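Local coordinates for SRPBCC family protein (Bacillus thuringiensis serovar konkukian, PDB 3F08) that is of unknown function but probably binds a hydrophobic ligand, as related Bet v 1-like SRPBCC proteins do, at residues Ala2-Ser7 / Glu116-Val121; Gln19-Phe24 / Pro28-Tyr33; Lys38-Glu41 / Arg46-Ala49. The protein carries 5 engineered substitutions. One frame throughout, in Å; residues are numbered along the deposited sequence.

Contact 1: residues Ala2-Ser7 / Glu116-Val121; sequences AHTTTS and EAINLV. Engineered in segment 116-121: Val121 (natural residue Phe).
Thr4 meets Ile118 and Val121 where the first strand of a Bet v 1-like (helix-grip) fold passes beside the long C-terminal helix 114-137. The strand and helix segments run almost alongside each other, their axes 27° apart and 8.3 Å at closest approach. The contact is entirely van der Waals, with no hydrogen bond between the segments. Its apolar part is the methyl CG2 of Thr4 against CG1 of Val121, 3.6 Å away, on an engineered residue (Phe in the natural sequence). In Thr4, OG1 is anti to the backbone N (chi1 -166°), and CG2 therefore falls between N and the carbonyl carbon, where it meets Val121. A beta-branched threonine suits this place: it fits an extended strand and offers a methyl to a buried neighbour.

The mixed polar and apolar contacts belong to Ile118, whose two branches touch different residues. CG1 lies 3.9 Å from the carbonyl O of His3. Along the strand's edge, backbone bonds of Ala2, Thr4 and Thr6 with Phe107, Gly105 and Trp103 join it to strand 99-109, while Tyr84 of strand 81-92 packs on Val121. The side chains of Thr4 and Ile118 point past one another, with Thr4 OG1 4.0 Å from Ile118 CG2.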
ATOM      1  N   ALA B   2      -1.554 -10.129  23.667  1.00 41.42           N
ATOM      2  CA  ALA B   2      -2.975 -10.231  23.342  1.00 33.91           C
ATOM      3  C   ALA B   2      -3.274 -10.248  21.847  1.00 30.74           C
ATOM      4  O   ALA B   2      -2.679  -9.496  21.076  1.00 25.58           O
ATOM      5  CB  ALA B   2      -3.738  -9.107  24.004  1.00 33.78           C
ATOM      6  N   HIS B   3      -4.210 -11.107  21.448  1.00 26.75           N
ATOM      7  CA  HIS B   3      -4.581 -11.237  20.044  1.00 26.30           C
ATOM      8  C   HIS B   3      -6.007 -11.743  19.890  1.00 24.54           C
ATOM      9  O   HIS B   3      -6.584 -12.301  20.819  1.00 23.84           O
ATOM     10  CB  HIS B   3      -3.641 -12.216  19.336  1.00 26.54           C
ATOM     11  CG  HIS B   3      -3.627 -13.584  19.948  1.00 31.84           C
ATOM     12  ND1 HIS B   3      -3.022 -13.852  21.159  1.00 32.30           N
ATOM     13  CD2 HIS B   3      -4.167 -14.755  19.532  1.00 32.22           C
ATOM     14  CE1 HIS B   3      -3.190 -15.128  21.459  1.00 33.69           C
ATOM     15  NE2 HIS B   3      -3.883 -15.699  20.489  1.00 32.68           N
ATOM     16  N   THR B   4      -6.574 -11.548  18.708  1.00 21.53           N
ATOM     17  CA  THR B   4      -7.916 -12.029  18.449  1.00 19.99           C
ATOM     18  C   THR B   4      -8.109 -12.145  16.945  1.00 20.01           C
ATOM     19  O   THR B   4      -7.430 -11.475  16.166  1.00 19.25           O
ATOM     20  CB  THR B   4      -8.996 -11.091  19.056  1.00 19.53           C
ATOM     21  OG1 THR B   4     -10.259 -11.764  19.065  1.00 15.62           O
ATOM     22  CG2 THR B   4      -9.123  -9.809  18.243  1.00 18.29           C
ATOM     23  N   THR B   5      -9.023 -13.013  16.538  1.00 18.94           N
ATOM     24  CA  THR B   5      -9.296 -13.204  15.127  1.00 20.43           C
ATOM     25  C   THR B   5     -10.732 -13.646  14.947  1.00 22.48           C
ATOM     26  O   THR B   5     -11.302 -14.309  15.813  1.00 21.27           O
ATOM     27  CB  THR B   5      -8.413 -14.301  14.514  1.00 20.14           C
ATOM     28  OG1 THR B   5      -7.035 -13.980  14.712  1.00 25.95           O
ATOM     29  CG2 THR B   5      -8.681 -14.420  13.021  1.00 20.26           C
ATOM     30  N   THR B   6     -11.323 -13.257  13.829  1.00 21.43           N
ATOM     31  CA  THR B   6     -12.675 -13.678  13.532  1.00 24.31           C
ATOM     32  C   THR B   6     -12.716 -13.896  12.032  1.00 25.54           C
ATOM     33  O   THR B   6     -12.001 -13.237  11.275  1.00 24.82           O
ATOM     34  CB  THR B   6     -13.735 -12.637  13.960  1.00 24.93           C
ATOM     35  OG1 THR B   6     -15.040 -13.214  13.817  1.00 26.76           O
ATOM     36  CG2 THR B   6     -13.647 -11.388  13.108  1.00 26.10           C
ATOM     37  N   SER B   7     -13.535 -14.841  11.604  1.00 26.65           N
ATOM     38  CA  SER B   7     -13.635 -15.156  10.195  1.00 28.61           C
ATOM     39  C   SER B   7     -15.085 -15.318   9.790  1.00 28.50           C
ATOM     40  O   SER B   7     -15.951 -15.563  10.628  1.00 27.94           O
ATOM     41  CB  SER B   7     -12.866 -16.443   9.908  1.00 27.66           C
ATOM     42  OG  SER B   7     -13.152 -16.905   8.606  1.00 36.29           O
ATOM     43  N   GLU B 116     -11.326  -7.603  28.046  1.00 21.33           N
ATOM     44  CA  GLU B 116     -12.149  -6.499  27.564  1.00 20.33           C
ATOM     45  C   GLU B 116     -11.607  -5.928  26.250  1.00 19.48           C
ATOM     46  O   GLU B 116     -12.378  -5.532  25.375  1.00 18.07           O
ATOM     47  CB  GLU B 116     -12.229  -5.390  28.614  1.00 21.95           C
ATOM     48  CG  GLU B 116     -13.387  -4.439  28.394  1.00 28.48           C
ATOM     49  CD  GLU B 116     -13.517  -3.409  29.497  1.00 34.36           C
ATOM     50  OE1 GLU B 116     -13.435  -3.797  30.687  1.00 34.25           O
ATOM     51  OE2 GLU B 116     -13.711  -2.213  29.171  1.00 38.39           O
ATOM     52  N   ALA B 117     -10.285  -5.882  26.114  1.00 17.44           N
ATOM     53  CA  ALA B 117      -9.679  -5.358  24.896  1.00 17.96           C
ATOM     54  C   ALA B 117     -10.002  -6.324  23.768  1.00 17.60           C
ATOM     55  O   ALA B 117     -10.360  -5.920  22.661  1.00 17.98           O
ATOM     56  CB  ALA B 117      -8.171  -5.230  25.066  1.00 16.59           C
ATOM     57  N   ILE B 118      -9.882  -7.610  24.071  1.00 17.01           N
ATOM     58  CA  ILE B 118     -10.164  -8.662  23.114  1.00 16.85           C
ATOM     59  C   ILE B 118     -11.621  -8.614  22.648  1.00 17.80           C
ATOM     60  O   ILE B 118     -11.895  -8.691  21.451  1.00 17.22           O
ATOM     61  CB  ILE B 118      -9.840 -10.043  23.732  1.00 16.91           C
ATOM     62  CG1 ILE B 118      -8.326 -10.266  23.711  1.00 15.39           C
ATOM     63  CG2 ILE B 118     -10.587 -11.145  22.995  1.00 15.99           C
ATOM     64  CD1 ILE B 118      -7.864 -11.431  24.573  1.00 18.23           C
ATOM     65  N   ASN B 119     -12.550  -8.475  23.591  1.00 18.04           N
ATOM     66  CA  ASN B 119     -13.973  -8.419  23.257  1.00 19.15           C
ATOM     67  C   ASN B 119     -14.303  -7.184  22.423  1.00 19.37           C
ATOM     68  O   ASN B 119     -15.126  -7.243  21.512  1.00 18.60           O
ATOM     69  CB  ASN B 119     -14.820  -8.427  24.538  1.00 18.85           C
ATOM     70  CG  ASN B 119     -16.311  -8.339  24.257  1.00 19.34           C
ATOM     71  OD1 ASN B 119     -16.843  -9.087  23.440  1.00 20.49           O
ATOM     72  ND2 ASN B 119     -16.992  -7.426  24.943  0.50 19.33           N
ATOM     73  N   LEU B 120     -13.663  -6.062  22.739  1.00 19.31           N
ATOM     74  CA  LEU B 120     -13.897  -4.827  22.000  1.00 19.19           C
ATOM     75  C   LEU B 120     -13.374  -4.946  20.566  1.00 17.86           C
ATOM     76  O   LEU B 120     -14.059  -4.596  19.611  1.00 17.98           O
ATOM     77  CB  LEU B 120     -13.206  -3.657  22.696  1.00 20.97           C
ATOM     78  CG  LEU B 120     -13.094  -2.375  21.868  1.00 25.57           C
ATOM     79  CD1 LEU B 120     -14.484  -1.782  21.629  1.00 26.72           C
ATOM     80  CD2 LEU B 120     -12.213  -1.378  22.600  1.00 27.77           C
ATOM     81  N   VAL B 121     -12.149  -5.432  20.425  1.00 16.55           N
ATOM     82  CA  VAL B 121     -11.553  -5.591  19.104  1.00 16.97           C
ATOM     83  C   VAL B 121     -12.319  -6.629  18.286  1.00 16.19           C
ATOM     84  O   VAL B 121     -12.637  -6.398  17.125  1.00 16.89           O
ATOM     85  CB  VAL B 121     -10.075  -5.996  19.220  1.00 16.04           C
ATOM     86  CG1 VAL B 121      -9.493  -6.271  17.846  1.00 16.82           C
ATOM     87  CG2 VAL B 121      -9.293  -4.875  19.904  1.00 15.68           C
TER

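Contact 2: residues Gln19-Phe24 / Pro28-Tyr33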
ATOM      1  N   GLN B  19     -11.749  -6.773  -4.466  1.00 15.28           N
ATOM      2  CA  GLN B  19     -11.940  -5.570  -5.273  1.00 16.75           C
ATOM      3  C   GLN B  19     -12.588  -4.517  -4.382  1.00 16.31           C
ATOM      4  O   GLN B  19     -12.201  -3.352  -4.386  1.00 17.16           O
ATOM      5  CB  GLN B  19     -12.872  -5.839  -6.458  1.00 18.26           C
ATOM      6  CG  GLN B  19     -12.297  -5.483  -7.830  1.00 24.55           C
ATOM      7  CD  GLN B  19     -11.680  -4.093  -7.899  1.00 25.15           C
ATOM      8  OE1 GLN B  19     -12.371  -3.072  -7.803  1.00 25.78           O
ATOM      9  NE2 GLN B  19     -10.367  -4.051  -8.067  1.00 28.87           N
ATOM     10  N   LEU B  20     -13.583  -4.954  -3.618  1.00 16.52           N
ATOM     11  CA  LEU B  20     -14.336  -4.094  -2.713  1.00 15.61           C
ATOM     12  C   LEU B  20     -13.527  -3.604  -1.509  1.00 14.89           C
ATOM     13  O   LEU B  20     -13.466  -2.401  -1.245  1.00 13.56           O
ATOM     14  CB  LEU B  20     -15.573  -4.851  -2.206  1.00 15.65           C
ATOM     15  CG  LEU B  20     -16.879  -4.139  -1.827  1.00 20.03           C
ATOM     16  CD1 LEU B  20     -17.337  -4.599  -0.464  1.00 17.18           C
ATOM     17  CD2 LEU B  20     -16.702  -2.641  -1.846  1.00 19.80           C
ATOM     18  N   ILE B  21     -12.894  -4.530  -0.790  1.00 12.68           N
ATOM     19  CA  ILE B  21     -12.168  -4.166   0.424  1.00 13.65           C
ATOM     20  C   ILE B  21     -10.649  -3.996   0.357  1.00 13.70           C
ATOM     21  O   ILE B  21     -10.044  -3.533   1.317  1.00 14.53           O
ATOM     22  CB  ILE B  21     -12.481  -5.175   1.548  1.00 12.67           C
ATOM     23  CG1 ILE B  21     -11.769  -6.507   1.282  1.00 12.94           C
ATOM     24  CG2 ILE B  21     -13.988  -5.429   1.597  1.00 11.83           C
ATOM     25  CD1 ILE B  21     -11.903  -7.508   2.414  1.00 12.11           C
ATOM     26  N   GLY B  22     -10.034  -4.364  -0.761  1.00 14.18           N
ATOM     27  CA  GLY B  22      -8.586  -4.241  -0.890  1.00 13.59           C
ATOM     28  C   GLY B  22      -8.020  -2.829  -0.795  1.00 12.73           C
ATOM     29  O   GLY B  22      -6.856  -2.647  -0.430  1.00 10.11           O
ATOM     30  N   GLY B  23      -8.836  -1.834  -1.134  1.00 12.12           N
ATOM     31  CA  GLY B  23      -8.387  -0.454  -1.081  1.00 12.17           C
ATOM     32  C   GLY B  23      -8.256   0.033   0.344  1.00 12.21           C
ATOM     33  O   GLY B  23      -9.194  -0.076   1.137  1.00 12.52           O
ATOM     34  N   PHE B  24      -7.093   0.578   0.676  1.00 11.18           N
ATOM     35  CA  PHE B  24      -6.865   1.073   2.020  1.00 10.58           C
ATOM     36  C   PHE B  24      -7.804   2.237   2.338  1.00 11.35           C
ATOM     37  O   PHE B  24      -8.221   2.410   3.483  1.00  9.46           O
ATOM     38  CB  PHE B  24      -5.403   1.491   2.173  1.00  9.78           C
ATOM     39  CG  PHE B  24      -4.977   1.697   3.599  1.00  9.34           C
ATOM     40  CD1 PHE B  24      -5.165   0.692   4.547  1.00 10.58           C
ATOM     41  CD2 PHE B  24      -4.375   2.886   3.991  1.00  9.91           C
ATOM     42  CE1 PHE B  24      -4.757   0.870   5.876  1.00  8.32           C
ATOM     43  CE2 PHE B  24      -3.958   3.082   5.312  1.00  7.94           C
ATOM     44  CZ  PHE B  24      -4.152   2.070   6.255  1.00  8.22           C
ATOM     45  N   PRO B  28     -15.278   3.219   3.484  1.00 18.45           N
ATOM     46  CA  PRO B  28     -16.664   3.689   3.362  1.00 19.27           C
ATOM     47  C   PRO B  28     -17.470   2.993   2.273  1.00 19.96           C
ATOM     48  O   PRO B  28     -18.694   3.141   2.213  1.00 21.24           O
ATOM     49  CB  PRO B  28     -16.520   5.205   3.146  1.00 20.52           C
ATOM     50  CG  PRO B  28     -15.113   5.391   2.697  1.00 21.42           C
ATOM     51  CD  PRO B  28     -14.328   4.343   3.436  1.00 18.15           C
ATOM     52  N   ASP B  29     -16.797   2.221   1.424  1.00 19.79           N
ATOM     53  CA  ASP B  29     -17.498   1.487   0.378  1.00 19.76           C
ATOM     54  C   ASP B  29     -18.165   0.238   0.957  1.00 19.76           C
ATOM     55  O   ASP B  29     -18.946  -0.417   0.273  1.00 21.59           O
ATOM     56  CB  ASP B  29     -16.551   1.056  -0.745  1.00 21.26           C
ATOM     57  CG  ASP B  29     -16.074   2.215  -1.591  1.00 22.41           C
ATOM     58  OD1 ASP B  29     -16.772   3.246  -1.629  1.00 20.33           O
ATOM     59  OD2 ASP B  29     -15.009   2.083  -2.234  1.00 22.57           O
ATOM     60  N   TRP B  30     -17.848  -0.115   2.199  1.00 18.09           N
ATOM     61  CA  TRP B  30     -18.467  -1.294   2.796  1.00 17.64           C
ATOM     62  C   TRP B  30     -18.760  -1.197   4.286  1.00 19.03           C
ATOM     63  O   TRP B  30     -19.369  -2.098   4.857  1.00 20.77           O
ATOM     64  CB  TRP B  30     -17.635  -2.554   2.508  1.00 16.96           C
ATOM     65  CG  TRP B  30     -16.189  -2.504   2.924  1.00 13.84           C
ATOM     66  CD1 TRP B  30     -15.178  -1.837   2.302  1.00 15.03           C
ATOM     67  CD2 TRP B  30     -15.591  -3.213   4.016  1.00 13.40           C
ATOM     68  NE1 TRP B  30     -13.984  -2.092   2.931  1.00 13.71           N
ATOM     69  CE2 TRP B  30     -14.212  -2.936   3.988  1.00 14.35           C
ATOM     70  CE3 TRP B  30     -16.092  -4.062   5.018  1.00 15.64           C
ATOM     71  CZ2 TRP B  30     -13.317  -3.479   4.923  1.00 15.95           C
ATOM     72  CZ3 TRP B  30     -15.205  -4.603   5.946  1.00 13.45           C
ATOM     73  CH2 TRP B  30     -13.831  -4.307   5.890  1.00 15.29           C
ATOM     74  N   LEU B  31     -18.337  -0.101   4.909  1.00 21.02           N
ATOM     75  CA  LEU B  31     -18.574   0.138   6.333  1.00 22.37           C
ATOM     76  C   LEU B  31     -19.457   1.383   6.451  1.00 24.03           C
ATOM     77  O   LEU B  31     -18.989   2.507   6.279  1.00 22.70           O
ATOM     78  CB  LEU B  31     -17.245   0.377   7.053  1.00 22.38           C
ATOM     79  CG  LEU B  31     -16.736  -0.630   8.087  1.00 24.11           C
ATOM     80  CD1 LEU B  31     -16.883  -2.035   7.563  1.00 22.96           C
ATOM     81  CD2 LEU B  31     -15.278  -0.329   8.416  1.00 21.76           C
ATOM     82  N   PRO B  32     -20.751   1.193   6.742  1.00 26.48           N
ATOM     83  CA  PRO B  32     -21.716   2.294   6.881  1.00 28.24           C
ATOM     84  C   PRO B  32     -21.397   3.340   7.952  1.00 27.40           C
ATOM     85  O   PRO B  32     -21.711   4.516   7.782  1.00 27.81           O
ATOM     86  CB  PRO B  32     -23.029   1.562   7.169  1.00 29.15           C
ATOM     87  CG  PRO B  32     -22.859   0.264   6.416  1.00 28.40           C
ATOM     88  CD  PRO B  32     -21.436  -0.109   6.797  1.00 27.19           C
ATOM     89  N   TYR B  33     -20.778   2.920   9.047  1.00 26.33           N
ATOM     90  CA  TYR B  33     -20.462   3.847  10.126  1.00 26.89           C
ATOM     91  C   TYR B  33     -19.193   4.663   9.913  1.00 26.56           C
ATOM     92  O   TYR B  33     -18.775   5.415  10.793  1.00 26.75           O
ATOM     93  CB  TYR B  33     -20.403   3.088  11.450  1.00 29.76           C
ATOM     94  CG  TYR B  33     -19.891   1.678  11.307  1.00 32.27           C
ATOM     95  CD1 TYR B  33     -18.533   1.390  11.422  1.00 34.08           C
ATOM     96  CD2 TYR B  33     -20.770   0.623  11.062  1.00 33.17           C
ATOM     97  CE1 TYR B  33     -18.062   0.080  11.305  1.00 33.66           C
ATOM     98  CE2 TYR B  33     -20.312  -0.685  10.941  1.00 32.67           C
ATOM     99  CZ  TYR B  33     -18.961  -0.953  11.067  1.00 33.72           C
ATOM    100  OH  TYR B  33     -18.511  -2.253  10.996  1.00 30.89           O
TER
HETATM  101  O   HOH W   1     -13.833  -0.480  -3.222  1.00 23.42           O
HETATM  102  O   HOH W   2     -10.575  -1.550   2.847  1.00 14.01           O
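This is an apolar contact supplemented by bridging waters, in which Leu20 and Ile21 of helix 14-21 meet Asp29 and Trp30 of the loop that leads to strand 36-40. Ile21 supplies the central piece: its CG2 sits over the face of the Trp30 indole, 3.5 Å from the centroid of the five-membered ring and only 12° off the ring normal, a CH-pi contact. Trp30 chi1 of 55° sets CG between the backbone N and the carbonyl carbon, turning the indole toward Ile21. Leu31 CD1 lies on the opposite face, offset toward the rim. Leu20 packs alongside, CD1 against Trp30 CB at 3.6 Å and CD2 against Asp29 CB at 3.9 Å.

In the helix-grip fold, this helix and loop touch both the sheet and the C-terminal helix: Ile88 of strand 81-92 meets Ile21 and Trp30, and Leu132 of helix 114-137 meets Leu20 and Ile21. Tryptophan and isoleucine suit the buried side, while Asp29 takes the exposed rim.

Water satisfies backbone carbonyls of segment 19-24. One molecule donates to Leu20 O (2.8 Å) and to Asp29 OD2 (3.0 Å), tying the acidic side chain to the helix. A second water donates to both Ile21 O and Gly23 O; lying in the indole plane, it weakly accepts from Trp30 NE1 at 3.5 Å.

Contact 3: residues Lys38-Glu41 / Arg46-Ala49; sequences KLTE and RHLA
Lys38 and His47 form the hydrogen-bonded pair of an antiparallel beta hairpin, strands 36-40 and 45-49, with strand 36-40 outermost in the sheet of this chain. Both backbone polar groups of each residue are used in the pair. His47 N donates to Lys38 O at 2.8 Å in a nearly straight bond (170°). The return bond, Lys38 N to His47 O, is longer at 3.1 Å and more bent (158°). Lys38 O receives a second, weaker approach from Arg46 CA at 3.3 Å, a CA-H...O contact.

Leu39 and Arg46 make the adjoining non-hydrogen-bonded pair, and their side chains share the other face of the sheet. Leu39 CD2 rests on Arg46 CB at 3.9 Å. The arginine chain is extended from CG to NE: its aliphatic root serves the leucine, and its length carries the guanidinium to partners outside the hairpin. These are a salt bridge of NH2 with Glu58 OE1, hydrogen bonds of NH1 to Phe24 O and Tyr70 OH, and a cation-pi contact with Tyr72. Arginine suits this buried place because its several N-H groups can be matched there. Glu41 OE1 makes a salt bridge with Arg59 NH2 and a weak hydrogen bond with Gln19 NE2 of the second subunit.

Thr40 crosses the His47 side chain at about a right angle. Its OG1 lies in the ring plane at the edge, 3.1 Å from His47 CE1, a contact to a ring carbon rather than a hydrogen bond to a nitrogen, and Thr40 CG2 stands 3.4 Å from the same CE1.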
ATOM      1  N   LYS B  38      -9.953   9.615   3.862  1.00 12.84           N
ATOM      2  CA  LYS B  38      -8.996  10.305   2.998  1.00 14.47           C
ATOM      3  C   LYS B  38      -7.592   9.770   3.267  1.00 13.77           C
ATOM      4  O   LYS B  38      -7.290   9.331   4.374  1.00 13.66           O
ATOM      5  CB  LYS B  38      -9.003  11.818   3.265  1.00 15.94           C
ATOM      6  CG  LYS B  38     -10.293  12.526   2.897  1.00 21.15           C
ATOM      7  CD  LYS B  38     -10.577  12.454   1.404  1.00 25.07           C
ATOM      8  CE  LYS B  38     -11.881  13.172   1.073  1.00 27.23           C
ATOM      9  NZ  LYS B  38     -12.229  13.073  -0.377  1.00 29.63           N
ATOM     10  N   LEU B  39      -6.730   9.822   2.260  1.00 14.26           N
ATOM     11  CA  LEU B  39      -5.366   9.333   2.417  1.00 15.84           C
ATOM     12  C   LEU B  39      -4.335  10.458   2.480  1.00 15.72           C
ATOM     13  O   LEU B  39      -4.490  11.487   1.818  1.00 15.04           O
ATOM     14  CB  LEU B  39      -4.997   8.409   1.247  1.00 16.16           C
ATOM     15  CG  LEU B  39      -5.804   7.133   0.987  1.00 18.12           C
ATOM     16  CD1 LEU B  39      -5.432   6.592  -0.382  1.00 17.23           C
ATOM     17  CD2 LEU B  39      -5.536   6.089   2.065  1.00 14.76           C
ATOM     18  N   THR B  40      -3.292  10.261   3.287  1.00 14.80           N
ATOM     19  CA  THR B  40      -2.206  11.230   3.379  1.00 14.72           C
ATOM     20  C   THR B  40      -0.906  10.452   3.232  1.00 14.61           C
ATOM     21  O   THR B  40      -0.928   9.229   3.071  1.00 12.65           O
ATOM     22  CB  THR B  40      -2.197  12.012   4.722  1.00 16.75           C
ATOM     23  OG1 THR B  40      -2.112  11.102   5.821  1.00 17.70           O
ATOM     24  CG2 THR B  40      -3.453  12.850   4.850  1.00 15.61           C
ATOM     25  N   GLU B  41       0.220  11.157   3.262  1.00 14.74           N
ATOM     26  CA  GLU B  41       1.516  10.508   3.113  1.00 15.32           C
ATOM     27  C   GLU B  41       1.611   9.626   1.859  1.00 15.30           C
ATOM     28  O   GLU B  41       2.094   8.488   1.907  1.00 15.23           O
ATOM     29  CB  GLU B  41       1.833   9.699   4.378  1.00 15.03           C
ATOM     30  CG  GLU B  41       2.179  10.593   5.565  1.00 17.20           C
ATOM     31  CD  GLU B  41       2.836   9.847   6.707  1.00 19.44           C
ATOM     32  OE1 GLU B  41       3.702   8.982   6.448  1.00 20.73           O
ATOM     33  OE2 GLU B  41       2.500  10.141   7.868  1.00 21.90           O
ATOM     34  N   ARG B  46      -4.460   6.608   6.426  1.00 12.02           N
ATOM     35  CA  ARG B  46      -5.857   6.889   6.154  1.00 12.86           C
ATOM     36  C   ARG B  46      -6.510   7.574   7.341  1.00 14.34           C
ATOM     37  O   ARG B  46      -6.281   7.211   8.496  1.00 14.65           O
ATOM     38  CB  ARG B  46      -6.626   5.605   5.778  1.00 12.49           C
ATOM     39  CG  ARG B  46      -6.758   4.560   6.871  1.00  8.67           C
ATOM     40  CD  ARG B  46      -7.428   3.305   6.320  1.00  9.15           C
ATOM     41  NE  ARG B  46      -7.547   2.242   7.321  1.00  7.95           N
ATOM     42  CZ  ARG B  46      -7.926   0.996   7.047  1.00  9.50           C
ATOM     43  NH1 ARG B  46      -8.226   0.647   5.799  1.00  8.36           N
ATOM     44  NH2 ARG B  46      -8.001   0.093   8.019  1.00  7.99           N
ATOM     45  N   HIS B  47      -7.302   8.596   7.039  1.00 14.94           N
ATOM     46  CA  HIS B  47      -8.018   9.353   8.053  1.00 15.38           C
ATOM     47  C   HIS B  47      -9.470   8.950   7.940  1.00 15.26           C
ATOM     48  O   HIS B  47     -10.133   9.255   6.949  1.00 15.54           O
ATOM     49  CB  HIS B  47      -7.877  10.858   7.812  1.00 15.79           C
ATOM     50  CG  HIS B  47      -6.512  11.390   8.118  1.00 18.60           C
ATOM     51  ND1 HIS B  47      -5.386  11.000   7.423  1.00 20.44           N
ATOM     52  CD2 HIS B  47      -6.089  12.269   9.056  1.00 18.97           C
ATOM     53  CE1 HIS B  47      -4.329  11.616   7.921  1.00 19.60           C
ATOM     54  NE2 HIS B  47      -4.728  12.392   8.913  1.00 21.06           N
ATOM     55  N   LEU B  48      -9.957   8.256   8.959  1.00 15.09           N
ATOM     56  CA  LEU B  48     -11.329   7.781   8.981  1.00 16.66           C
ATOM     57  C   LEU B  48     -12.195   8.647   9.871  1.00 18.73           C
ATOM     58  O   LEU B  48     -11.863   8.892  11.031  1.00 20.42           O
ATOM     59  CB  LEU B  48     -11.362   6.345   9.498  1.00 15.00           C
ATOM     60  CG  LEU B  48     -10.322   5.417   8.874  1.00 14.47           C
ATOM     61  CD1 LEU B  48     -10.312   4.089   9.622  1.00 16.08           C
ATOM     62  CD2 LEU B  48     -10.625   5.229   7.395  1.00 12.47           C
ATOM     63  N   ALA B  49     -13.311   9.114   9.334  1.00 20.02           N
ATOM     64  CA  ALA B  49     -14.212   9.937  10.121  1.00 20.61           C
ATOM     65  C   ALA B  49     -15.478   9.157  10.440  1.00 22.49           C
ATOM     66  O   ALA B  49     -16.053   8.528   9.558  1.00 22.33           O
ATOM     67  CB  ALA B  49     -14.559  11.205   9.357  1.00 18.84           C
TER

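In the fold
Along the chain, contact 1 encloses the other two: its strand opens the protein and its helix closes it, while contacts 2 and 3 follow each other between. Contact 1 lies across the chain's centre from both, with centres about 21 Å from contact 2 and 24 Å from contact 3. Contacts 1 and 3 reach opposite borders of the same antiparallel sheet, strands 3-10 and 36-40. Contacts 2 and 3 are neighbours, centres about 13 Å apart, and they touch through Phe24, which packs on Leu39. Both also touch the second subunit, so this side of the helix-grip fold takes part in the dimer.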